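Local coordinates for protein precorrin-6y methylase (Rhodobacter capsulatus, PDB 3NJR) that methylates a precorrin in cobalamin biosynthesis and probably decarboxylates it too, represented here by its C-terminal domain with S-adenosyl-L-homocysteine bound, at residues Ala33-Ile38 / Ala87-Asn92; Gly56-Asp61 / Gly77-Thr82; Thr112-Leu117 / Gln134-Arg139; Ala125-Gly130 / Val151-Thr156. All blocks are in the same frame, centred on the assembly; numbering follows the deposited sequence.

How the contacts relate
Contacts 1, 3 and 4 reach one S-adenosyl-L-homocysteine, in a site assembled from loops, a helix and strand ends far apart in the chain. Contact 1 borders the ribose and the homocysteine part, contact 3 the adenine, and contact 4 the amino N, the sulfur and the ribose ring. Contact 2 lies in the same sheet as contact 4, with the side chain of D61 about 5 Å from the ligand; the N of F127 lies 2.8 Å from the O of W60, a probable hydrogen bond. Contact 3 packs on both, through L117 against W60 and Y137 against I128, whereas contact 1 touches none of the others, its centre about 22 Å from that of contact 3.

Contact 1: residues Ala33-Ile38 / Ala87-Asn92; sequences AHDGQI and ADRIEN. With SAH (S-adenosyl-L-homocysteine), chain C.
The ribose side of the S-adenosyl-L-homocysteine pocket is where D35, the head of an Asx turn, meets R89 in the first turn of helix 87-99. The two side chains cross at about a right angle and form a salt bridge, with D35 OD2 2.8 Å from R89 NE. Carboxylate and guanidinium planes stand 67° apart, so this is no flat, two-pronged pairing; both oxygens address the single NE, and the hydrogen bonds to it are weak. OD1 lies near the guanidinium plane, at its edge. It also accepts from the backbone of the turn, Q37 N to D35 OD1 being 3.0 Å, which probably helps to fix the rotation of the carboxylate. With CG tucked between its backbone N and carbonyl carbon (chi1 68°), D35 can serve both partners at once. Q37 CG lies over a face of the guanidinium. D88 OD1 comes within 3.7 Å of D35 OD2, a like-charge approach probably eased by R89 and by R86, which forms a salt bridge with D88. Farther along the helix N92 lies against the loop: its CB is 3.7 Å from A33 O, and its ND2 is 3.8 Å from A33 CB. The arm of R89 ends at the ligand, where NH1 is 2.9 Å from the ribose O3', which lies over a face of the guanidinium rather than at its edge.

Contact 2: residues Gly56-Asp61 / Gly77-Thr82; sequences GELLWD and GGRAIT
L58 and I81 form the apolar centre on one face of the sheet, with L58 CD1 4.2 Å from I81 CD1. That same methyl of I81 also reaches the W60 ring obliquely, 4.5 Å from CD1 of the indole. On the other face L59 packs on A80, CB to CB at 4.1 Å, beneath helix 68-75. Beside them D61 and T82 lie side by side and point the same way, and both polar ends are gathered by S70 OG of that helix. Between the faces the backbones pair in parallel, 19° apart, with I81 N bonded to L59 O (2.8 Å) and D61 N to I81 O. At the starting edge the side chain of R79, bent at chi3 (-77°), turns back toward the loop that leads into strand 58-62. Its NE donates to G56 O at 3.0 Å, NH2 adds a weak bond to the same oxygen, and L58 CB lies over a face of the guanidinium. G56 N closes the edge on G77 O (3.0 Å), G77 itself ending helix 68-75 in a Schellman motif. Strand, helix and parallel strand make the beta-alpha-beta crossover that begins a Rossmann-like methyltransferase sheet, whose D61 end faces the cofactor site.

Contact 3: residues Thr112-Leu117 / Gln134-Arg139; sequences TAPAAL and QALYDR. With SAH (S-adenosyl-L-homocysteine), chain C.
L136 sends CD1 from helix 134-143 into the loop after strand 106-110, where one methyl serves three partners. It stands 3.8 Å from A113 CB, 4.1 Å from L117 CD2 and, more loosely, 4.4 Å from P114 CG. The extended setting of L136, CG opposite its backbone N (chi1 180°), carries that methyl out from the helix, and the side chain crosses L117 at about a right angle. A turn farther on, R139 meets the loop through its CG, 4.4 Å from P114 CB, while its guanidinium forms a salt bridge with E142. The loop has a cis peptide bond before P114, enclosed in a turn closed by A116 N to T112 O. At the start of the helix S133 OG accepts from L136 N, and within its first turn Q134 NE2 donates to D138 OD1 (2.9 Å), a bond in the amide plane but above that of the carboxylate. Y137 packs the helix against helix 157-170. A113 N donates a weak, rather straight bond to adenine N1 (3.3 Å, 166°), and T112 CG2 lies near N6. Recognition of adenine N1 by a main-chain N-H is consistent with the adenine pocket of Rossmann-like S-adenosylmethionine methyltransferases.

Contact 4: residues Ala125-Gly130 / Val151-Thr156; sequences AVFIGG and VANAVT. With SAH (S-adenosyl-L-homocysteine), chain C.
F127 and N153 meet at about a right angle, ring and amide planes 67° apart, near the C-terminal ends of two parallel neighbouring strands, beside the ligand. The amide comes in at the ring's edge, with ND2 in the ring plane and 3.5 Å from F127 CE1. Its polar atoms have weak partners elsewhere, ND2 with T47 OG1 and OD1 with Q199 NE2. F127, its CG anti to the backbone N (chi1 169°), also sets CD1 4.2 Å from V151 CG1. Above one face of the same ring lies G129 N, and at its edge CE2 is 3.8 Å from the amino N of S-adenosyl-L-homocysteine, so the phenyl group borders the amino acid end of the pocket. On the reverse face of the sheet I128 and A152 pack more simply, CB to CB at 4.3 Å. The backbones hold the register: V126 O accepts from V151 N (3.0 Å), V151 O from I128 N (2.9 Å), and I128 O weakly from N153 N. Helix 134-143 links these strands as a beta-alpha-beta unit and presses L136 and Y137 on I128; helix 41-51 lies on the face of F127 and V151, and strand 58-62 pairs along the far side of strand 125-128.

Contact 1: residues Ala33-Ile38 / Ala87-Asn92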
# COMPACT_ATOMS: atom_id res chain seq x y z
N ALA A 33 -12.52 -27.58 4.70
CA ALA A 33 -11.62 -28.46 3.98
C ALA A 33 -11.07 -27.67 2.79
O ALA A 33 -11.83 -27.12 2.00
CB ALA A 33 -12.40 -29.66 3.49
N HIS A 34 -9.75 -27.59 2.68
CA HIS A 34 -9.13 -26.92 1.55
C HIS A 34 -7.76 -27.52 1.37
O HIS A 34 -7.32 -28.31 2.20
CB HIS A 34 -9.00 -25.42 1.81
CG HIS A 34 -8.05 -25.08 2.91
ND1 HIS A 34 -8.44 -24.97 4.23
CD2 HIS A 34 -6.72 -24.83 2.89
CE1 HIS A 34 -7.39 -24.67 4.97
NE2 HIS A 34 -6.33 -24.59 4.18
N ASP A 35 -7.09 -27.14 0.28
CA ASP A 35 -5.82 -27.76 -0.08
C ASP A 35 -4.66 -26.78 -0.13
O ASP A 35 -3.56 -27.16 -0.51
CB ASP A 35 -5.94 -28.53 -1.41
CG ASP A 35 -6.16 -27.60 -2.63
OD1 ASP A 35 -6.25 -26.36 -2.50
OD2 ASP A 35 -6.23 -28.16 -3.75
N GLY A 36 -4.91 -25.54 0.26
CA GLY A 36 -3.91 -24.48 0.06
C GLY A 36 -4.34 -23.36 -0.89
O GLY A 36 -3.76 -22.28 -0.85
N GLN A 37 -5.36 -23.62 -1.71
CA GLN A 37 -5.84 -22.61 -2.67
C GLN A 37 -7.04 -21.76 -2.20
O GLN A 37 -7.58 -20.95 -2.97
CB GLN A 37 -6.16 -23.28 -4.02
CG GLN A 37 -6.17 -22.33 -5.24
CD GLN A 37 -4.94 -21.40 -5.30
OE1 GLN A 37 -3.79 -21.83 -5.08
NE2 GLN A 37 -5.18 -20.11 -5.60
N ILE A 38 -7.43 -21.91 -0.94
CA ILE A 38 -8.59 -21.22 -0.36
C ILE A 38 -8.51 -19.68 -0.52
O ILE A 38 -7.42 -19.14 -0.61
CB ILE A 38 -8.75 -21.63 1.14
CG1 ILE A 38 -10.09 -21.16 1.72
CG2 ILE A 38 -7.56 -21.15 1.97
CD1 ILE A 38 -10.57 -21.96 2.93
N ALA A 87 -10.64 -32.67 -9.83
CA ALA A 87 -11.32 -33.68 -9.02
C ALA A 87 -10.93 -33.67 -7.54
O ALA A 87 -11.77 -33.92 -6.67
CB ALA A 87 -11.11 -35.05 -9.61
N ASP A 88 -9.66 -33.39 -7.25
CA ASP A 88 -9.19 -33.42 -5.86
C ASP A 88 -9.73 -32.22 -5.08
O ASP A 88 -10.03 -32.33 -3.90
CB ASP A 88 -7.66 -33.56 -5.75
CG ASP A 88 -6.91 -32.26 -6.05
OD1 ASP A 88 -6.37 -31.64 -5.11
OD2 ASP A 88 -6.86 -31.85 -7.24
N ARG A 89 -9.89 -31.10 -5.76
CA ARG A 89 -10.46 -29.91 -5.13
C ARG A 89 -11.97 -30.02 -4.98
O ARG A 89 -12.54 -29.58 -3.97
CB ARG A 89 -10.07 -28.64 -5.89
CG ARG A 89 -8.58 -28.41 -5.92
CD ARG A 89 -8.32 -27.01 -6.33
NE ARG A 89 -7.12 -26.45 -5.72
CZ ARG A 89 -6.12 -25.88 -6.41
NH1 ARG A 89 -6.18 -25.79 -7.73
NH2 ARG A 89 -5.07 -25.38 -5.76
N ILE A 90 -12.60 -30.61 -5.99
CA ILE A 90 -14.03 -30.95 -5.93
C ILE A 90 -14.37 -31.75 -4.66
O ILE A 90 -15.36 -31.49 -3.99
CB ILE A 90 -14.47 -31.72 -7.22
CG1 ILE A 90 -14.79 -30.72 -8.35
CG2 ILE A 90 -15.61 -32.73 -6.95
CD1 ILE A 90 -16.24 -30.26 -8.39
N GLU A 91 -13.50 -32.69 -4.31
CA GLU A 91 -13.65 -33.48 -3.13
C GLU A 91 -13.72 -32.64 -1.85
O GLU A 91 -14.53 -32.94 -0.95
CB GLU A 91 -12.49 -34.45 -3.05
CG GLU A 91 -12.79 -35.68 -2.26
CD GLU A 91 -11.56 -36.19 -1.51
OE1 GLU A 91 -10.42 -35.87 -1.94
OE2 GLU A 91 -11.75 -36.89 -0.48
N ASN A 92 -12.87 -31.61 -1.76
CA ASN A 92 -12.93 -30.62 -0.67
C ASN A 92 -14.24 -29.82 -0.66
O ASN A 92 -14.81 -29.59 0.41
CB ASN A 92 -11.73 -29.68 -0.72
CG ASN A 92 -10.42 -30.33 -0.25
OD1 ASN A 92 -9.35 -29.92 -0.67
ND2 ASN A 92 -10.51 -31.33 0.64
N SAH C . -12.55 -19.01 -4.41
CA SAH C . -11.65 -20.16 -4.07
CB SAH C . -10.19 -19.75 -4.32
CG SAH C . -9.50 -20.64 -5.36
SD SAH C . -9.22 -19.72 -6.85
C SAH C . -11.88 -20.61 -2.65
O SAH C . -11.61 -21.75 -2.27
OXT SAH C . -12.36 -19.87 -1.81
C5' SAH C . -8.35 -20.86 -7.91
C4' SAH C . -9.21 -22.04 -8.40
O4' SAH C . -9.91 -21.78 -9.63
C3' SAH C . -8.33 -23.26 -8.66
O3' SAH C . -8.74 -24.33 -7.82
C2' SAH C . -8.55 -23.64 -10.12
O2' SAH C . -8.63 -25.06 -10.33
C1' SAH C . -9.87 -22.95 -10.46
N9 SAH C . -9.98 -22.71 -11.93
C8 SAH C . -8.97 -22.38 -12.76
N7 SAH C . -9.39 -22.25 -14.04
C5 SAH C . -10.71 -22.52 -14.05
C6 SAH C . -11.79 -22.56 -15.08
N6 SAH C . -11.48 -22.28 -16.36
N1 SAH C . -13.05 -22.87 -14.69
C2 SAH C . -13.34 -23.15 -13.41
N3 SAH C . -12.41 -23.12 -12.43
C4 SAH C . -11.10 -22.82 -12.67

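Contact 2: residues Gly56-Asp61 / Gly77-Thr82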
# COMPACT_ATOMS: atom_id res chain seq x y z
N GLY A 56 -32.35 -16.96 -0.73
CA GLY A 56 -32.73 -17.80 -1.86
C GLY A 56 -32.11 -17.49 -3.22
O GLY A 56 -32.28 -18.28 -4.18
N GLU A 57 -31.39 -16.37 -3.34
CA GLU A 57 -30.72 -16.01 -4.58
C GLU A 57 -29.72 -17.08 -4.99
O GLU A 57 -29.18 -17.79 -4.13
CB GLU A 57 -30.00 -14.68 -4.42
CG GLU A 57 -30.88 -13.46 -4.50
CD GLU A 57 -30.06 -12.19 -4.64
OE1 GLU A 57 -28.87 -12.19 -4.26
OE2 GLU A 57 -30.59 -11.19 -5.15
N LEU A 58 -29.49 -17.20 -6.29
CA LEU A 58 -28.57 -18.22 -6.83
C LEU A 58 -27.23 -17.62 -7.19
O LEU A 58 -27.18 -16.53 -7.77
CB LEU A 58 -29.20 -18.93 -8.04
CG LEU A 58 -28.40 -19.98 -8.85
CD1 LEU A 58 -28.02 -21.23 -8.07
CD2 LEU A 58 -29.17 -20.39 -10.07
N LEU A 59 -26.15 -18.33 -6.85
CA LEU A 59 -24.78 -17.95 -7.22
C LEU A 59 -24.08 -18.93 -8.19
O LEU A 59 -24.05 -20.16 -7.97
CB LEU A 59 -23.90 -17.77 -5.96
CG LEU A 59 -22.41 -17.41 -6.16
CD1 LEU A 59 -22.18 -15.95 -6.53
CD2 LEU A 59 -21.55 -17.80 -4.98
N TRP A 60 -23.50 -18.39 -9.26
CA TRP A 60 -22.51 -19.14 -10.02
C TRP A 60 -21.17 -18.79 -9.41
O TRP A 60 -20.80 -17.63 -9.40
CB TRP A 60 -22.54 -18.73 -11.51
CG TRP A 60 -23.63 -19.38 -12.31
CD1 TRP A 60 -24.62 -20.19 -11.83
CD2 TRP A 60 -23.85 -19.26 -13.71
NE1 TRP A 60 -25.43 -20.59 -12.85
CE2 TRP A 60 -24.99 -20.02 -14.02
CE3 TRP A 60 -23.21 -18.56 -14.75
CZ2 TRP A 60 -25.50 -20.13 -15.33
CZ3 TRP A 60 -23.71 -18.66 -16.04
CH2 TRP A 60 -24.85 -19.44 -16.32
N ASP A 61 -20.46 -19.78 -8.90
CA ASP A 61 -19.12 -19.56 -8.36
C ASP A 61 -18.12 -20.21 -9.30
O ASP A 61 -17.92 -21.43 -9.27
CB ASP A 61 -19.01 -20.14 -6.92
CG ASP A 61 -17.57 -20.10 -6.34
OD1 ASP A 61 -16.60 -19.65 -7.03
OD2 ASP A 61 -17.41 -20.54 -5.15
N GLY A 77 -28.03 -17.70 3.41
CA GLY A 77 -29.34 -17.95 2.84
C GLY A 77 -29.44 -18.22 1.34
O GLY A 77 -30.49 -18.67 0.87
N GLY A 78 -28.38 -17.96 0.58
CA GLY A 78 -28.41 -18.26 -0.85
C GLY A 78 -28.38 -19.74 -1.21
O GLY A 78 -28.33 -20.62 -0.34
N ARG A 79 -28.46 -20.00 -2.52
CA ARG A 79 -28.15 -21.30 -3.15
C ARG A 79 -26.98 -21.06 -4.13
O ARG A 79 -26.81 -19.94 -4.61
CB ARG A 79 -29.35 -21.86 -3.92
CG ARG A 79 -30.66 -21.94 -3.14
CD ARG A 79 -31.81 -22.33 -4.06
NE ARG A 79 -32.24 -21.19 -4.87
CZ ARG A 79 -32.30 -21.16 -6.21
NH1 ARG A 79 -31.97 -22.24 -6.93
NH2 ARG A 79 -32.71 -20.06 -6.84
N ALA A 80 -26.19 -22.09 -4.42
CA ALA A 80 -25.02 -21.93 -5.28
C ALA A 80 -24.71 -23.15 -6.12
O ALA A 80 -24.92 -24.28 -5.67
CB ALA A 80 -23.81 -21.56 -4.47
N ILE A 81 -24.21 -22.91 -7.33
CA ILE A 81 -23.56 -23.95 -8.14
C ILE A 81 -22.07 -23.58 -8.23
O ILE A 81 -21.73 -22.46 -8.60
CB ILE A 81 -24.16 -24.04 -9.57
CG1 ILE A 81 -25.61 -24.50 -9.50
CG2 ILE A 81 -23.34 -24.99 -10.43
CD1 ILE A 81 -26.41 -24.13 -10.69
N THR A 82 -21.20 -24.54 -7.91
CA THR A 82 -19.77 -24.29 -7.76
C THR A 82 -19.00 -25.07 -8.81
O THR A 82 -19.03 -26.28 -8.80
CB THR A 82 -19.30 -24.71 -6.34
OG1 THR A 82 -20.14 -24.08 -5.37
CG2 THR A 82 -17.84 -24.34 -6.08

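Contact 3: residues Thr112-Leu117 / Gln134-Arg139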
# COMPACT_ATOMS: atom_id res chain seq x y z
N THR A 112 -15.07 -26.91 -16.48
CA THR A 112 -14.42 -25.66 -16.85
C THR A 112 -15.48 -24.70 -17.38
O THR A 112 -16.35 -25.09 -18.16
CB THR A 112 -13.37 -25.94 -17.96
OG1 THR A 112 -12.33 -26.74 -17.40
CG2 THR A 112 -12.76 -24.66 -18.49
N ALA A 113 -15.42 -23.46 -16.93
CA ALA A 113 -16.20 -22.40 -17.55
C ALA A 113 -15.44 -21.95 -18.80
O ALA A 113 -14.22 -21.75 -18.74
CB ALA A 113 -16.43 -21.23 -16.59
N PRO A 114 -16.16 -21.73 -19.92
CA PRO A 114 -17.62 -21.60 -19.97
C PRO A 114 -18.44 -22.86 -20.25
O PRO A 114 -19.65 -22.83 -20.01
CB PRO A 114 -17.83 -20.58 -21.10
CG PRO A 114 -16.43 -20.13 -21.52
CD PRO A 114 -15.57 -21.29 -21.18
N ALA A 115 -17.84 -23.94 -20.75
CA ALA A 115 -18.61 -25.16 -21.07
C ALA A 115 -19.54 -25.63 -19.93
O ALA A 115 -20.73 -25.88 -20.17
CB ALA A 115 -17.70 -26.32 -21.57
N ALA A 116 -19.04 -25.68 -18.70
CA ALA A 116 -19.84 -26.19 -17.57
C ALA A 116 -21.04 -25.34 -17.18
O ALA A 116 -21.95 -25.81 -16.48
CB ALA A 116 -18.96 -26.44 -16.36
N LEU A 117 -21.06 -24.10 -17.65
CA LEU A 117 -22.11 -23.13 -17.37
C LEU A 117 -23.30 -23.31 -18.27
O LEU A 117 -24.38 -22.82 -17.96
CB LEU A 117 -21.58 -21.72 -17.61
CG LEU A 117 -20.84 -20.97 -16.52
CD1 LEU A 117 -20.07 -21.92 -15.62
CD2 LEU A 117 -19.94 -19.91 -17.12
N GLN A 134 -11.24 -12.95 -21.28
CA GLN A 134 -12.15 -12.08 -22.03
C GLN A 134 -13.26 -12.92 -22.64
O GLN A 134 -14.41 -12.47 -22.71
CB GLN A 134 -11.41 -11.28 -23.12
CG GLN A 134 -12.30 -10.31 -23.93
CD GLN A 134 -12.84 -9.11 -23.11
OE1 GLN A 134 -12.08 -8.41 -22.42
NE2 GLN A 134 -14.16 -8.86 -23.22
N ALA A 135 -12.92 -14.14 -23.05
CA ALA A 135 -13.89 -15.12 -23.57
C ALA A 135 -15.04 -15.33 -22.58
O ALA A 135 -16.21 -15.05 -22.88
CB ALA A 135 -13.20 -16.46 -23.90
N LEU A 136 -14.68 -15.81 -21.39
CA LEU A 136 -15.61 -15.95 -20.27
C LEU A 136 -16.54 -14.76 -20.08
O LEU A 136 -17.75 -14.92 -19.96
CB LEU A 136 -14.85 -16.24 -18.98
CG LEU A 136 -15.72 -16.41 -17.75
CD1 LEU A 136 -16.61 -17.63 -17.88
CD2 LEU A 136 -14.84 -16.48 -16.51
N TYR A 137 -15.96 -13.56 -20.06
CA TYR A 137 -16.75 -12.34 -19.91
C TYR A 137 -17.65 -12.00 -21.12
O TYR A 137 -18.75 -11.49 -20.94
CB TYR A 137 -15.87 -11.15 -19.49
CG TYR A 137 -15.35 -11.26 -18.06
CD1 TYR A 137 -14.00 -11.49 -17.81
CD2 TYR A 137 -16.21 -11.17 -16.97
CE1 TYR A 137 -13.50 -11.61 -16.49
CE2 TYR A 137 -15.73 -11.29 -15.65
CZ TYR A 137 -14.37 -11.50 -15.43
OH TYR A 137 -13.88 -11.62 -14.16
N ASP A 138 -17.22 -12.31 -22.33
CA ASP A 138 -18.09 -12.05 -23.50
C ASP A 138 -19.28 -12.98 -23.43
O ASP A 138 -20.43 -12.54 -23.59
CB ASP A 138 -17.33 -12.22 -24.83
CG ASP A 138 -16.16 -11.26 -24.98
OD1 ASP A 138 -16.32 -10.06 -24.65
OD2 ASP A 138 -15.06 -11.71 -25.42
N ARG A 139 -19.00 -14.25 -23.16
CA ARG A 139 -20.04 -15.26 -22.91
C ARG A 139 -20.96 -14.88 -21.73
O ARG A 139 -22.18 -14.85 -21.88
CB ARG A 139 -19.41 -16.65 -22.74
CG ARG A 139 -19.62 -17.69 -23.88
CD ARG A 139 -19.66 -17.12 -25.32
NE ARG A 139 -18.32 -16.94 -25.87
CZ ARG A 139 -17.97 -15.94 -26.67
NH1 ARG A 139 -18.85 -15.01 -27.03
NH2 ARG A 139 -16.72 -15.86 -27.10
N SAH C . -12.55 -19.01 -4.41
CA SAH C . -11.65 -20.16 -4.07
CB SAH C . -10.19 -19.75 -4.32
CG SAH C . -9.50 -20.64 -5.36
SD SAH C . -9.22 -19.72 -6.85
C SAH C . -11.88 -20.61 -2.65
O SAH C . -11.61 -21.75 -2.27
OXT SAH C . -12.36 -19.87 -1.81
C5' SAH C . -8.35 -20.86 -7.91
C4' SAH C . -9.21 -22.04 -8.40
O4' SAH C . -9.91 -21.78 -9.63
C3' SAH C . -8.33 -23.26 -8.66
O3' SAH C . -8.74 -24.33 -7.82
C2' SAH C . -8.55 -23.64 -10.12
O2' SAH C . -8.63 -25.06 -10.33
C1' SAH C . -9.87 -22.95 -10.46
N9 SAH C . -9.98 -22.71 -11.93
C8 SAH C . -8.97 -22.38 -12.76
N7 SAH C . -9.39 -22.25 -14.04
C5 SAH C . -10.71 -22.52 -14.05
C6 SAH C . -11.79 -22.56 -15.08
N6 SAH C . -11.48 -22.28 -16.36
N1 SAH C . -13.05 -22.87 -14.69
C2 SAH C . -13.34 -23.15 -13.41
N3 SAH C . -12.41 -23.12 -12.43
C4 SAH C . -11.10 -22.82 -12.67

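Contact 4: residues Ala125-Gly130 / Val151-Thr156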
# COMPACT_ATOMS: atom_id res chain seq x y z
N ALA A 125 -26.54 -13.88 -9.02
CA ALA A 125 -25.16 -13.36 -8.87
C ALA A 125 -24.08 -14.33 -9.42
O ALA A 125 -24.28 -15.56 -9.40
CB ALA A 125 -24.88 -13.05 -7.41
N VAL A 126 -22.95 -13.79 -9.90
CA VAL A 126 -21.79 -14.61 -10.33
C VAL A 126 -20.49 -14.16 -9.67
O VAL A 126 -20.24 -12.95 -9.53
CB VAL A 126 -21.49 -14.49 -11.83
CG1 VAL A 126 -20.51 -15.59 -12.28
CG2 VAL A 126 -22.73 -14.48 -12.67
N PHE A 127 -19.65 -15.11 -9.29
CA PHE A 127 -18.35 -14.80 -8.72
C PHE A 127 -17.30 -15.49 -9.53
O PHE A 127 -17.37 -16.70 -9.74
CB PHE A 127 -18.24 -15.23 -7.25
CG PHE A 127 -16.83 -15.17 -6.70
CD1 PHE A 127 -16.22 -13.94 -6.44
CD2 PHE A 127 -16.10 -16.33 -6.46
CE1 PHE A 127 -14.91 -13.87 -5.95
CE2 PHE A 127 -14.76 -16.28 -5.97
CZ PHE A 127 -14.18 -15.03 -5.70
N ILE A 128 -16.32 -14.72 -9.98
CA ILE A 128 -15.16 -15.29 -10.67
C ILE A 128 -13.93 -15.11 -9.80
O ILE A 128 -13.40 -13.99 -9.67
CB ILE A 128 -14.91 -14.64 -12.04
CG1 ILE A 128 -16.16 -14.73 -12.94
CG2 ILE A 128 -13.74 -15.31 -12.72
CD1 ILE A 128 -17.04 -13.49 -12.93
N GLY A 129 -13.52 -16.20 -9.17
CA GLY A 129 -12.16 -16.37 -8.64
C GLY A 129 -11.42 -17.27 -9.62
O GLY A 129 -10.19 -17.33 -9.61
N GLY A 130 -12.17 -17.97 -10.47
CA GLY A 130 -11.62 -18.90 -11.46
C GLY A 130 -10.96 -18.22 -12.63
O GLY A 130 -10.85 -16.98 -12.65
N VAL A 151 -18.93 -10.25 -9.50
CA VAL A 151 -17.83 -9.93 -8.59
C VAL A 151 -16.61 -10.77 -8.94
O VAL A 151 -16.68 -11.98 -9.00
CB VAL A 151 -18.25 -10.07 -7.08
CG1 VAL A 151 -17.07 -9.80 -6.14
CG2 VAL A 151 -19.41 -9.14 -6.75
N ALA A 152 -15.49 -10.10 -9.17
CA ALA A 152 -14.25 -10.79 -9.54
C ALA A 152 -13.06 -10.27 -8.76
O ALA A 152 -12.96 -9.08 -8.53
CB ALA A 152 -14.00 -10.61 -11.01
N ASN A 153 -12.17 -11.18 -8.34
CA ASN A 153 -10.87 -10.83 -7.75
C ASN A 153 -9.73 -11.10 -8.75
O ASN A 153 -9.72 -12.10 -9.44
CB ASN A 153 -10.62 -11.61 -6.46
CG ASN A 153 -11.75 -11.43 -5.43
OD1 ASN A 153 -12.36 -10.37 -5.32
ND2 ASN A 153 -12.01 -12.48 -4.66
N ALA A 154 -8.77 -10.18 -8.85
CA ALA A 154 -7.61 -10.36 -9.72
C ALA A 154 -6.32 -10.26 -8.91
O ALA A 154 -6.17 -9.37 -8.08
CB ALA A 154 -7.63 -9.31 -10.80
N VAL A 155 -5.37 -11.16 -9.16
CA VAL A 155 -4.06 -11.06 -8.49
C VAL A 155 -2.85 -11.04 -9.45
O VAL A 155 -1.69 -10.95 -9.00
CB VAL A 155 -3.91 -12.14 -7.39
CG1 VAL A 155 -3.76 -13.53 -8.01
CG2 VAL A 155 -2.75 -11.79 -6.48
N THR A 156 -3.13 -11.12 -10.76
CA THR A 156 -2.10 -10.94 -11.80
C THR A 156 -2.29 -9.61 -12.53
O THR A 156 -3.41 -9.09 -12.61
CB THR A 156 -2.11 -12.09 -12.85
OG1 THR A 156 -3.30 -12.01 -13.65
CG2 THR A 156 -2.03 -13.44 -12.18
N SAH C . -12.55 -19.01 -4.41
CA SAH C . -11.65 -20.16 -4.07
CB SAH C . -10.19 -19.75 -4.32
CG SAH C . -9.50 -20.64 -5.36
SD SAH C . -9.22 -19.72 -6.85
C SAH C . -11.88 -20.61 -2.65
O SAH C . -11.61 -21.75 -2.27
OXT SAH C . -12.36 -19.87 -1.81
C5' SAH C . -8.35 -20.86 -7.91
C4' SAH C . -9.21 -22.04 -8.40
O4' SAH C . -9.91 -21.78 -9.63
C3' SAH C . -8.33 -23.26 -8.66
O3' SAH C . -8.74 -24.33 -7.82
C2' SAH C . -8.55 -23.64 -10.12
O2' SAH C . -8.63 -25.06 -10.33
C1' SAH C . -9.87 -22.95 -10.46
N9 SAH C . -9.98 -22.71 -11.93
C8 SAH C . -8.97 -22.38 -12.76
N7 SAH C . -9.39 -22.25 -14.04
C5 SAH C . -10.71 -22.52 -14.05
C6 SAH C . -11.79 -22.56 -15.08
N6 SAH C . -11.48 -22.28 -16.36
N1 SAH C . -13.05 -22.87 -14.69
C2 SAH C . -13.34 -23.15 -13.41
N3 SAH C . -12.41 -23.12 -12.43
C4 SAH C . -11.10 -22.82 -12.67